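Local coordinates for AlkZ (PDB 5UUJ), which is a largely helical protein of the AlkZ-like DNA glycosylase family, at residues L97-T101 / L231-T236. Residues are numbered along the deposited sequence; the frame is centred on the assembly and turned at random.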
ATOM      1  N   LEU A  97      -6.730   8.869  -9.368  1.00 23.19           N
ATOM      2  CA  LEU A  97      -5.945   8.156 -10.365  1.00 20.14           C
ATOM      3  C   LEU A  97      -6.465   6.735 -10.572  1.00 19.19           C
ATOM      4  O   LEU A  97      -6.369   6.193 -11.672  1.00 17.89           O
ATOM      5  CB  LEU A  97      -4.469   8.129  -9.960  1.00 19.29           C
ATOM      6  CG  LEU A  97      -3.542   9.017 -10.793  1.00 23.54           C
ATOM      7  CD1 LEU A  97      -3.998  10.465 -10.773  1.00 21.82           C
ATOM      8  CD2 LEU A  97      -2.107   8.900 -10.301  1.00 21.78           C
HETATM    9  N   MSE A  98      -7.017   6.134  -9.522  1.00 17.12           N
HETATM   10  CA  MSE A  98      -7.598   4.801  -9.640  1.00 16.75           C
HETATM   11  C   MSE A  98      -8.893   4.853 -10.449  1.00 16.73           C
HETATM   12  O   MSE A  98      -9.143   3.993 -11.289  1.00 16.76           O
HETATM   13  CB  MSE A  98      -7.867   4.188  -8.261  1.00 16.30           C
HETATM   14  CG  MSE A  98      -6.629   3.970  -7.399  1.00 16.27           C
HETATM   15 SE   MSE A  98      -5.174   3.050  -8.324  1.00 19.97          SE
HETATM   16  CE  MSE A  98      -6.155   1.488  -8.968  1.00 16.50           C
ATOM     17  N   ALA A  99      -9.718   5.863 -10.190  1.00 16.77           N
ATOM     18  CA  ALA A  99     -10.951   6.050 -10.945  1.00 16.99           C
ATOM     19  C   ALA A  99     -10.642   6.276 -12.422  1.00 17.23           C
ATOM     20  O   ALA A  99     -11.400   5.861 -13.298  1.00 21.41           O
ATOM     21  CB  ALA A  99     -11.751   7.217 -10.384  1.00 16.95           C
ATOM     22  N   ASN A 100      -9.513   6.921 -12.692  1.00 17.67           N
ATOM     23  CA  ASN A 100      -9.105   7.225 -14.058  1.00 19.44           C
ATOM     24  C   ASN A 100      -8.836   5.967 -14.890  1.00 18.56           C
ATOM     25  O   ASN A 100      -8.915   6.007 -16.115  1.00 18.71           O
ATOM     26  CB  ASN A 100      -7.861   8.121 -14.043  1.00 18.87           C
ATOM     27  CG  ASN A 100      -7.367   8.463 -15.439  1.00 19.66           C
ATOM     28  OD1 ASN A 100      -8.012   9.212 -16.170  1.00 20.02           O
ATOM     29  ND2 ASN A 100      -6.210   7.922 -15.810  1.00 21.74           N
ATOM     30  N   THR A 101      -8.527   4.851 -14.232  1.00 18.53           N
ATOM     31  CA  THR A 101      -8.249   3.608 -14.954  1.00 18.06           C
ATOM     32  C   THR A 101      -9.510   3.063 -15.618  1.00 19.17           C
ATOM     33  O   THR A 101      -9.425   2.331 -16.603  1.00 24.61           O
ATOM     34  CB  THR A 101      -7.668   2.515 -14.033  1.00 18.68           C
ATOM     35  OG1 THR A 101      -8.662   2.083 -13.094  1.00 18.89           O
ATOM     36  CG2 THR A 101      -6.443   3.026 -13.293  1.00 18.70           C
ATOM     37  N   LEU A 231       0.724   1.252  -9.045  1.00 14.42           N
ATOM     38  CA  LEU A 231      -0.550   1.959  -9.016  1.00 14.23           C
ATOM     39  C   LEU A 231      -1.728   1.068  -9.394  1.00 14.51           C
ATOM     40  O   LEU A 231      -2.725   1.017  -8.676  1.00 14.36           O
ATOM     41  CB  LEU A 231      -0.509   3.166  -9.958  1.00 16.16           C
ATOM     42  CG  LEU A 231      -1.760   4.052  -9.973  1.00 12.99           C
ATOM     43  CD1 LEU A 231      -1.900   4.827  -8.667  1.00 12.17           C
ATOM     44  CD2 LEU A 231      -1.733   5.000 -11.161  1.00 15.00           C
ATOM     45  N   SER A 232      -1.614   0.368 -10.522  1.00 12.98           N
ATOM     46  CA  SER A 232      -2.779  -0.273 -11.126  1.00 13.61           C
ATOM     47  C   SER A 232      -2.464  -1.524 -11.940  1.00 14.30           C
ATOM     48  O   SER A 232      -3.264  -1.925 -12.781  1.00 17.91           O
ATOM     49  CB  SER A 232      -3.489   0.732 -12.028  1.00 13.97           C
ATOM     50  OG  SER A 232      -2.694   1.025 -13.161  1.00 14.31           O
ATOM     51  N   LEU A 233      -1.315  -2.144 -11.687  1.00 18.50           N
ATOM     52  CA  LEU A 233      -0.855  -3.268 -12.498  1.00 21.64           C
ATOM     53  C   LEU A 233      -0.848  -2.880 -13.975  1.00 18.89           C
ATOM     54  O   LEU A 233      -1.333  -3.621 -14.833  1.00 16.47           O
ATOM     55  CB  LEU A 233      -1.731  -4.507 -12.269  1.00 16.01           C
ATOM     56  CG  LEU A 233      -1.779  -5.053 -10.838  1.00 25.08           C
ATOM     57  CD1 LEU A 233      -2.709  -6.257 -10.754  1.00 25.96           C
ATOM     58  CD2 LEU A 233      -0.389  -5.426 -10.345  1.00 26.79           C
ATOM     59  N   ASN A 234      -0.311  -1.695 -14.250  1.00 17.54           N
ATOM     60  CA  ASN A 234      -0.145  -1.189 -15.612  1.00 19.63           C
ATOM     61  C   ASN A 234      -1.456  -1.061 -16.389  1.00 19.43           C
ATOM     62  O   ASN A 234      -1.556  -1.506 -17.531  1.00 19.25           O
ATOM     63  CB  ASN A 234       0.832  -2.081 -16.384  1.00 16.36           C
ATOM     64  CG  ASN A 234       2.239  -2.022 -15.814  1.00 20.77           C
ATOM     65  OD1 ASN A 234       2.965  -1.052 -16.031  1.00 19.48           O
ATOM     66  ND2 ASN A 234       2.626  -3.055 -15.080  1.00 15.78           N
ATOM     67  N   SER A 235      -2.447  -0.424 -15.769  1.00 19.78           N
ATOM     68  CA  SER A 235      -3.759  -0.248 -16.387  1.00 16.96           C
ATOM     69  C   SER A 235      -3.952   1.156 -16.958  1.00 17.31           C
ATOM     70  O   SER A 235      -4.926   1.410 -17.666  1.00 21.93           O
ATOM     71  CB  SER A 235      -4.864  -0.545 -15.370  1.00 17.61           C
ATOM     72  OG  SER A 235      -4.770  -1.873 -14.888  1.00 17.91           O
ATOM     73  N   THR A 236      -3.031   2.067 -16.654  1.00 21.82           N
ATOM     74  CA  THR A 236      -3.155   3.452 -17.108  1.00 19.09           C
ATOM     75  C   THR A 236      -2.681   3.617 -18.552  1.00 18.19           C
ATOM     76  O   THR A 236      -1.737   2.958 -18.987  1.00 18.84           O
ATOM     77  CB  THR A 236      -2.355   4.417 -16.205  1.00 16.27           C
ATOM     78  OG1 THR A 236      -2.741   4.231 -14.838  1.00 15.36           O
ATOM     79  CG2 THR A 236      -2.604   5.872 -16.602  1.00 16.99           C
TER
HETATM   80  O   HOH W   1      -4.539   6.312 -13.796  1.00 16.25           O
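Thr-236 OG1 and the end of helix 91-100 share one water: it donates to OG1 at 2.9 Å and to Leu-97 O at 2.8 Å, and accepts from Asn-100 ND2. Thr-236 OG1 also hydrogen-bonds Asp-228 OD1 of helix 224-232, so the water and the carboxylate both hold it. Beyond the water, the direct contacts across the segments are mainly van der Waals. The selenium of selenomethionine Met-98 lies 3.7 Å from Leu-231 CD1 and 3.2 Å from Leu-231 O, the two side chains sliding past each other in opposite directions; bent at chi2 and again at chi3 (-53°), the chain brings CE to 4.1 Å from Ser-232 CB. Leu-97 crosses Leu-231 at about a right angle, its CD2 4.0 Å from Leu-231 CD2. Methyl CG2 of Thr-101 rests on Ser-232 CB at 3.9 Å, while OG1 turns back to Met-98 O at 2.7 Å, lying in that carbonyl's plane; the same oxygen accepts from Thr-101 N. Within 231-236, Ser-232 OG, which also hydrogen-bonds Asp-228 OD1, accepts from Ser-235 N (N-H...O angle 157°), and Ser-235 OG donates to Ser-232 O. Trp-244 of helix 238-248 packs on Leu-97, Asn-100 and Thr-236, and Trp-171 on Met-98 and Thr-101. The C-terminal parts of helices 91-100 and 224-232 meet here; the ST motif of Ser-232 and Ser-235 spans positive-phi Leu-233, in the turn that leads on to helix 238-248.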